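Local coordinates for probable branched-chain amino acid ABC transporter, amino acid binding protein (Thermus thermophilus, PDB 3LKB) that probably binds branched-chain amino acids, valine among them, and delivers them to an ABC transporter for import across the membrane, at residues 106-109 / 110-114; 263-266 / 267-270; 300-303 / 304-308. The protein carries 2 engineered substitutions. One frame throughout, in Å; residues are numbered along the deposited sequence.

Contact 1. Residues 106-109 / 110-114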
loop_
_atom_site.group_PDB
_atom_site.type_symbol
_atom_site.label_atom_id
_atom_site.label_comp_id
_atom_site.label_asym_id
_atom_site.label_seq_id
_atom_site.Cartn_x
_atom_site.Cartn_y
_atom_site.Cartn_z
ATOM N N MET A 106 -17.598 -7.520 6.439
ATOM C CA MET A 106 -18.458 -8.607 6.856
ATOM C C MET A 106 -19.370 -8.151 8.020
ATOM O O MET A 106 -19.657 -8.886 8.985
ATOM C CB MET A 106 -17.554 -9.784 7.193
ATOM C CG MET A 106 -16.351 -9.981 6.134
ATOM S SD MET A 106 -15.143 -11.101 6.793
ATOM C CE MET A 106 -14.330 -11.506 5.264
ATOM N N HIS A 107 -19.844 -6.918 7.946
ATOM C CA HIS A 107 -20.598 -6.452 9.063
ATOM C C HIS A 107 -22.053 -6.878 8.894
ATOM O O HIS A 107 -22.649 -6.625 7.852
ATOM C CB HIS A 107 -20.491 -4.957 9.213
ATOM C CG HIS A 107 -21.216 -4.452 10.403
ATOM N ND1 HIS A 107 -21.550 -3.124 10.577
ATOM C CD2 HIS A 107 -21.703 -5.107 11.474
ATOM C CE1 HIS A 107 -22.165 -2.975 11.734
ATOM N NE2 HIS A 107 -22.271 -4.167 12.299
ATOM N N ILE A 108 -22.618 -7.527 9.906
ATOM C CA ILE A 108 -23.980 -8.073 9.761
ATOM C C ILE A 108 -25.080 -7.010 9.508
ATOM O O ILE A 108 -26.094 -7.255 8.798
ATOM C CB ILE A 108 -24.349 -8.926 10.958
ATOM C CG1 ILE A 108 -25.572 -9.753 10.637
ATOM C CG2 ILE A 108 -24.527 -8.046 12.238
ATOM C CD1 ILE A 108 -25.326 -10.881 9.619
ATOM N N GLU A 109 -24.854 -5.830 10.074
ATOM C CA GLU A 109 -25.755 -4.697 9.933
ATOM C C GLU A 109 -26.052 -4.357 8.455
ATOM O O GLU A 109 -27.116 -3.809 8.112
ATOM C CB GLU A 109 -25.176 -3.491 10.725
ATOM C CG GLU A 109 -26.019 -2.209 10.719
ATOM C CD GLU A 109 -27.468 -2.446 11.178
ATOM O OE1 GLU A 109 -27.692 -3.313 12.091
ATOM O OE2 GLU A 109 -28.379 -1.756 10.642
ATOM N N LEU A 110 -25.112 -4.693 7.582
ATOM C CA LEU A 110 -25.274 -4.447 6.156
ATOM C C LEU A 110 -26.425 -5.214 5.538
ATOM O O LEU A 110 -27.029 -4.700 4.616
ATOM C CB LEU A 110 -23.993 -4.775 5.384
ATOM C CG LEU A 110 -22.734 -3.982 5.761
ATOM C CD1 LEU A 110 -21.559 -4.319 4.809
ATOM C CD2 LEU A 110 -23.000 -2.471 5.844
ATOM N N ILE A 111 -26.700 -6.430 6.016
ATOM C CA ILE A 111 -27.797 -7.234 5.475
ATOM C C ILE A 111 -29.035 -7.211 6.403
ATOM O O ILE A 111 -29.953 -7.978 6.212
ATOM C CB ILE A 111 -27.374 -8.683 5.070
ATOM C CG1 ILE A 111 -26.574 -9.385 6.153
ATOM C CG2 ILE A 111 -26.442 -8.658 3.855
ATOM C CD1 ILE A 111 -27.269 -10.368 6.926
ATOM N N ASP A 112 -29.031 -6.319 7.397
ATOM C CA ASP A 112 -30.189 -6.089 8.275
ATOM C C ASP A 112 -30.978 -4.888 7.773
ATOM O O ASP A 112 -30.420 -4.054 7.099
ATOM C CB ASP A 112 -29.754 -5.831 9.710
ATOM C CG ASP A 112 -29.360 -7.110 10.449
ATOM O OD1 ASP A 112 -29.520 -8.252 9.924
ATOM O OD2 ASP A 112 -28.861 -6.949 11.579
ATOM N N PRO A 113 -32.295 -4.856 8.037
ATOM C CA PRO A 113 -33.196 -3.800 7.549
ATOM C C PRO A 113 -32.885 -2.492 8.210
ATOM O O PRO A 113 -32.325 -2.486 9.302
ATOM C CB PRO A 113 -34.582 -4.267 8.001
ATOM C CG PRO A 113 -34.315 -5.409 8.941
ATOM C CD PRO A 113 -33.046 -6.020 8.545
ATOM N N PRO A 114 -33.203 -1.374 7.547
ATOM C CA PRO A 114 -33.804 -1.286 6.184
ATOM C C PRO A 114 -32.700 -1.342 5.117
ATOM O O PRO A 114 -31.529 -1.479 5.473
ATOM C CB PRO A 114 -34.431 0.111 6.184
ATOM C CG PRO A 114 -33.513 0.934 7.051
ATOM C CD PRO A 114 -32.880 -0.036 8.099
#
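I111 and I108 meet on one side of a run of overlapping i-to-i+3 turns, in the loop that leaves strand 101-103 of this periplasmic binding protein fold. From its CB, I111 begins close to the backbone: CB stands 4.2 Å from I108 O. CG1 sits between the backbone N and the carbonyl carbon (chi1 48°), and this carries it to 3.4 Å from I108 O. The tip completes the approach, CD1 of I111 reaching CD1 of I108 at 3.4 Å, with the two side chains slanted across each other rather than aligned. An alanine here keeps nothing beyond CB, and I108 CD1 would probably lose this apolar partner and face a gap beside I108 O. I108 also packs on H382 and Y383 of helix 376-383, while I111 reaches H350 in a loop.

The backbone holds this shape through three bonds: L110 N to H107 O, I111 N to I108 O at 3.0 Å, and a weak one from D112 N to E109 O at 3.2 Å. L110 lies against the first of them, its CG 3.4 Å from H107 O, and its side chain touches N87 and L88 of helix 84-97.

Farther along, E109 and D112 bring two carboxylates together at about a right angle, a pairing of like charges that would be expected to be mildly unfavourable. K91, which gives hydrogen bonds from NZ to the backbone oxygens of E109, D112 and P114, probably offsets part of it. The closest approach of the two carboxylates is E109 OE1 to D112 OD2, 3.9 Å.

Contact 2. Residues 263-266 / 267-270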
loop_
_atom_site.group_PDB
_atom_site.type_symbol
_atom_site.label_atom_id
_atom_site.label_comp_id
_atom_site.label_asym_id
_atom_site.label_seq_id
_atom_site.Cartn_x
_atom_site.Cartn_y
_atom_site.Cartn_z
ATOM N N PRO A 263 -9.417 -26.800 -5.461
ATOM C CA PRO A 263 -9.239 -26.185 -6.763
ATOM C C PRO A 263 -9.126 -24.660 -6.713
ATOM O O PRO A 263 -8.461 -24.056 -7.581
ATOM C CB PRO A 263 -10.498 -26.624 -7.562
ATOM C CG PRO A 263 -11.397 -27.374 -6.606
ATOM C CD PRO A 263 -10.511 -27.798 -5.457
ATOM N N GLY A 264 -9.724 -24.039 -5.696
ATOM C CA GLY A 264 -9.797 -22.587 -5.670
ATOM C C GLY A 264 -8.486 -22.030 -5.205
ATOM O O GLY A 264 -7.937 -21.138 -5.848
ATOM N N ILE A 265 -7.972 -22.572 -4.092
ATOM C CA ILE A 265 -6.611 -22.250 -3.626
ATOM C C ILE A 265 -5.579 -22.504 -4.737
ATOM O O ILE A 265 -4.705 -21.685 -4.980
ATOM C CB ILE A 265 -6.209 -22.999 -2.341
ATOM C CG1 ILE A 265 -7.225 -22.752 -1.222
ATOM C CG2 ILE A 265 -4.841 -22.561 -1.902
ATOM C CD1 ILE A 265 -7.429 -21.259 -0.829
ATOM N N ARG A 266 -5.717 -23.620 -5.434
ATOM C CA ARG A 266 -4.840 -23.927 -6.557
ATOM C C ARG A 266 -4.906 -22.812 -7.613
ATOM O O ARG A 266 -3.881 -22.304 -8.061
ATOM C CB ARG A 266 -5.261 -25.290 -7.142
ATOM C CG ARG A 266 -4.136 -26.309 -7.361
ATOM C CD ARG A 266 -4.447 -27.695 -6.832
ATOM N NE ARG A 266 -5.665 -28.324 -7.379
ATOM C CZ ARG A 266 -6.471 -29.086 -6.631
ATOM N NH1 ARG A 266 -6.177 -29.276 -5.352
ATOM N NH2 ARG A 266 -7.567 -29.640 -7.122
ATOM N N LEU A 267 -6.123 -22.407 -7.961
ATOM C CA LEU A 267 -6.352 -21.342 -8.935
ATOM C C LEU A 267 -5.790 -19.992 -8.489
ATOM O O LEU A 267 -5.181 -19.266 -9.282
ATOM C CB LEU A 267 -7.855 -21.233 -9.253
ATOM C CG LEU A 267 -8.241 -20.219 -10.327
ATOM C CD1 LEU A 267 -7.695 -20.779 -11.637
ATOM C CD2 LEU A 267 -9.787 -19.957 -10.398
ATOM N N GLN A 268 -5.993 -19.638 -7.220
ATOM C CA GLN A 268 -5.421 -18.395 -6.707
ATOM C C GLN A 268 -3.907 -18.348 -6.985
ATOM O O GLN A 268 -3.409 -17.325 -7.462
ATOM C CB GLN A 268 -5.807 -18.211 -5.214
ATOM C CG GLN A 268 -4.703 -17.852 -4.215
ATOM C CD GLN A 268 -5.238 -17.505 -2.827
ATOM O OE1 GLN A 268 -4.511 -16.969 -1.987
ATOM N NE2 GLN A 268 -6.497 -17.818 -2.574
ATOM N N LYS A 269 -3.222 -19.473 -6.732
ATOM C CA LYS A 269 -1.780 -19.644 -6.923
ATOM C C LYS A 269 -1.382 -19.489 -8.390
ATOM O O LYS A 269 -0.506 -18.673 -8.747
ATOM C CB LYS A 269 -1.351 -21.036 -6.418
ATOM C CG LYS A 269 -0.783 -21.156 -4.983
ATOM C CD LYS A 269 -1.434 -20.213 -4.004
ATOM C CE LYS A 269 -1.779 -20.885 -2.639
ATOM N NZ LYS A 269 -1.013 -22.153 -2.233
ATOM N N GLU A 270 -2.091 -20.218 -9.243
ATOM C CA GLU A 270 -1.915 -20.166 -10.674
ATOM C C GLU A 270 -2.106 -18.746 -11.208
ATOM O O GLU A 270 -1.254 -18.239 -11.947
ATOM C CB GLU A 270 -2.885 -21.142 -11.367
ATOM C CG GLU A 270 -2.901 -21.014 -12.905
ATOM C CD GLU A 270 -3.818 -22.028 -13.669
ATOM O OE1 GLU A 270 -4.566 -22.850 -13.073
ATOM O OE2 GLU A 270 -3.789 -21.966 -14.926
#
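The guanidinium of R266 doubles back over the start of the helix, so that P263 N stands 3.7 Å above one of its faces, offset toward the rim. The side chain of Q268 lies alongside that of I265, both pointing the same way.

K269 also runs alongside I265. Its chain is bent at chi2 (35°) and again farther out, which lays the methylenes over I265 O and brings K269 CE to 3.6 Å from I265 CG2. The ammonium goes on to a hydrogen bond with A258 O, so one residue contributes an apolar flank and a polar tip. L267 leaves in another direction: its CB is 3.3 Å from P263 O, and its side chain packs on Y34 and W37 of helix 21-41. I265 touches T288 of helix 285-308, and Q268 lies on Y287 and M291 of the same helix.

Four backbone bonds hold these turns. L267 N reaches P263 O at 2.9 Å and Q268 N reaches G264 O at 2.8 Å. K269 N bonds to I265 O, and E270 N to R266 O. This unbroken i-to-i+4 pattern is that of an alpha helix in its first turns, with a proline, which has no N-H to give, at the opening position.

Contact 3. Residues 300-303 / 304-308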
loop_
_atom_site.group_PDB
_atom_site.type_symbol
_atom_site.label_atom_id
_atom_site.label_comp_id
_atom_site.label_asym_id
_atom_site.label_seq_id
_atom_site.Cartn_x
_atom_site.Cartn_y
_atom_site.Cartn_z
ATOM N N ALA A 300 -22.232 -14.747 -11.262
ATOM C CA ALA A 300 -23.618 -14.293 -11.411
ATOM C C ALA A 300 -23.845 -13.631 -12.779
ATOM O O ALA A 300 -24.927 -13.811 -13.360
ATOM C CB ALA A 300 -24.004 -13.357 -10.314
ATOM N N ILE A 301 -22.876 -12.899 -13.310
ATOM C CA ILE A 301 -22.897 -12.376 -14.673
ATOM C C ILE A 301 -23.040 -13.493 -15.724
ATOM O O ILE A 301 -23.762 -13.367 -16.665
ATOM C CB ILE A 301 -21.646 -11.457 -15.019
ATOM C CG1 ILE A 301 -21.597 -10.149 -14.253
ATOM C CG2 ILE A 301 -21.536 -11.200 -16.444
ATOM C CD1 ILE A 301 -22.512 -10.088 -13.258
ATOM N N ARG A 302 -22.337 -14.576 -15.516
ATOM C CA ARG A 302 -22.393 -15.721 -16.377
ATOM C C ARG A 302 -23.762 -16.377 -16.370
ATOM O O ARG A 302 -24.279 -16.690 -17.381
ATOM C CB ARG A 302 -21.292 -16.747 -16.052
ATOM C CG ARG A 302 -21.181 -17.841 -17.035
ATOM C CD ARG A 302 -20.382 -18.997 -16.601
ATOM N NE ARG A 302 -21.006 -19.675 -15.527
ATOM C CZ ARG A 302 -21.910 -20.623 -15.634
ATOM N NH1 ARG A 302 -22.300 -21.065 -16.792
ATOM N NH2 ARG A 302 -22.405 -21.115 -14.557
ATOM N N ARG A 303 -24.322 -16.556 -15.200
ATOM C CA ARG A 303 -25.650 -17.068 -15.064
ATOM C C ARG A 303 -26.692 -16.141 -15.632
ATOM O O ARG A 303 -27.574 -16.554 -16.298
ATOM C CB ARG A 303 -25.945 -17.469 -13.645
ATOM C CG ARG A 303 -25.326 -18.739 -13.257
ATOM C CD ARG A 303 -25.092 -18.756 -11.853
ATOM N NE ARG A 303 -24.379 -19.887 -11.350
ATOM C CZ ARG A 303 -24.785 -20.594 -10.333
ATOM N NH1 ARG A 303 -25.922 -20.307 -9.831
ATOM N NH2 ARG A 303 -24.073 -21.560 -9.869
ATOM N N ALA A 304 -26.541 -14.868 -15.403
ATOM C CA ALA A 304 -27.375 -13.910 -16.101
ATOM C C ALA A 304 -27.314 -14.087 -17.647
ATOM O O ALA A 304 -28.345 -13.947 -18.324
ATOM C CB ALA A 304 -27.036 -12.435 -15.669
ATOM N N GLN A 305 -26.143 -14.399 -18.210
ATOM C CA GLN A 305 -26.068 -14.459 -19.671
ATOM C C GLN A 305 -26.726 -15.685 -20.205
ATOM O O GLN A 305 -27.376 -15.642 -21.249
ATOM C CB GLN A 305 -24.643 -14.444 -20.176
ATOM C CG GLN A 305 -24.248 -13.093 -20.641
ATOM C CD GLN A 305 -24.358 -12.883 -22.141
ATOM O OE1 GLN A 305 -25.048 -11.957 -22.597
ATOM N NE2 GLN A 305 -23.640 -13.694 -22.905
ATOM N N GLU A 306 -26.505 -16.783 -19.504
ATOM C CA GLU A 306 -27.080 -18.046 -19.855
ATOM C C GLU A 306 -28.615 -17.986 -19.783
ATOM O O GLU A 306 -29.273 -18.391 -20.719
ATOM C CB GLU A 306 -26.478 -19.113 -18.943
ATOM C CG GLU A 306 -27.381 -20.308 -18.579
ATOM C CD GLU A 306 -27.138 -20.799 -17.125
ATOM O OE1 GLU A 306 -27.627 -20.111 -16.163
ATOM O OE2 GLU A 306 -26.454 -21.866 -16.974
ATOM N N ARG A 307 -29.173 -17.438 -18.702
ATOM C CA ARG A 307 -30.624 -17.418 -18.521
ATOM C C ARG A 307 -31.283 -16.333 -19.394
ATOM O O ARG A 307 -32.183 -16.640 -20.165
ATOM C CB ARG A 307 -31.010 -17.263 -17.043
ATOM C CG ARG A 307 -32.219 -18.084 -16.538
ATOM C CD ARG A 307 -32.279 -18.114 -14.943
ATOM N NE ARG A 307 -31.201 -18.943 -14.333
ATOM C CZ ARG A 307 -30.724 -18.860 -13.075
ATOM N NH1 ARG A 307 -31.205 -17.973 -12.203
ATOM N NH2 ARG A 307 -29.743 -19.685 -12.684
ATOM N N PHE A 308 -30.824 -15.082 -19.302
ATOM C CA PHE A 308 -31.545 -13.972 -19.907
ATOM C C PHE A 308 -30.943 -13.428 -21.186
ATOM O O PHE A 308 -31.622 -12.710 -21.933
ATOM C CB PHE A 308 -31.714 -12.851 -18.906
ATOM C CG PHE A 308 -32.418 -13.268 -17.655
ATOM C CD1 PHE A 308 -33.804 -13.318 -17.611
ATOM C CD2 PHE A 308 -31.696 -13.618 -16.520
ATOM C CE1 PHE A 308 -34.469 -13.712 -16.456
ATOM C CE2 PHE A 308 -32.337 -14.001 -15.362
ATOM C CZ PHE A 308 -33.728 -14.052 -15.323
HETATM O O HOH W 1 -28.556 -18.626 -10.019
#
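R303 and E306 lie side by side on the helix and point the same way, but they meet through carbon rather than charge. E306 OE1 stands 4.0 Å from R303 CG, whereas the guanidinium is carried well past it. The shape of R303 accounts for this: CG is anti to the carbonyl carbon (chi1 -76°) and the chain runs extended to NE. The guanidinium and carboxylate planes are 42° apart.

E306 fares little better with R302. Its OE2 comes obliquely to R302 NH1 at 4.2 Å, beyond a salt bridge. Both arginines are engaged one turn back, where R303 NE and R302 NH2 form salt bridges with OE2 of E299.

R303 and R307 are related differently. A single water joins them, lying in the plane of the R303 guanidinium at its edge, 3.1 Å from R303 NH1 and 3.1 Å from R307 NH2, and accepting from both. NH1 of R303 also gives a hydrogen bond to N327 O.

Beneath these side chains the backbone is regular. A304 N bonds to A300 O at 2.8 Å and R307 N to R303 O at 3.0 Å. Q305 N divides its hydrogen between I301 O and a weak bond to R302 O. Another side of the helix meets helix 313-321: A300 touches I320, I301 touches V316, and A304 and F308 both touch T315.

Along this last part of helix 285-308, then, the three arginines are served in different ways. E299 takes R302 and R303, E306 probably adds a diffuse attraction for R302, and the water, as common acceptor, is likely to ease the approach of the like-charged R303 and R307.

The three contacts are separate, their nearest atoms about 12 to 15 Å apart. Contact 1 lies beside the valine pocket: it follows A104 and S105 directly, H107 packs on the pocket residues T84 and Y126, and the H107 side chain is about 6 Å from the bound valine. I111 comes within about 10 Å of the sodium ion held by D344, T351 and G352, and the R303 side chain of contact 3 within about 12 Å. Helix 285-308 connects contacts 2 and 3: side chains of residues 263-270 pack on it near its start, and residues 300-308 form its far end; the centres are 24 Å apart. Contacts 1 and 2 lie on opposite sides of the chain's centre.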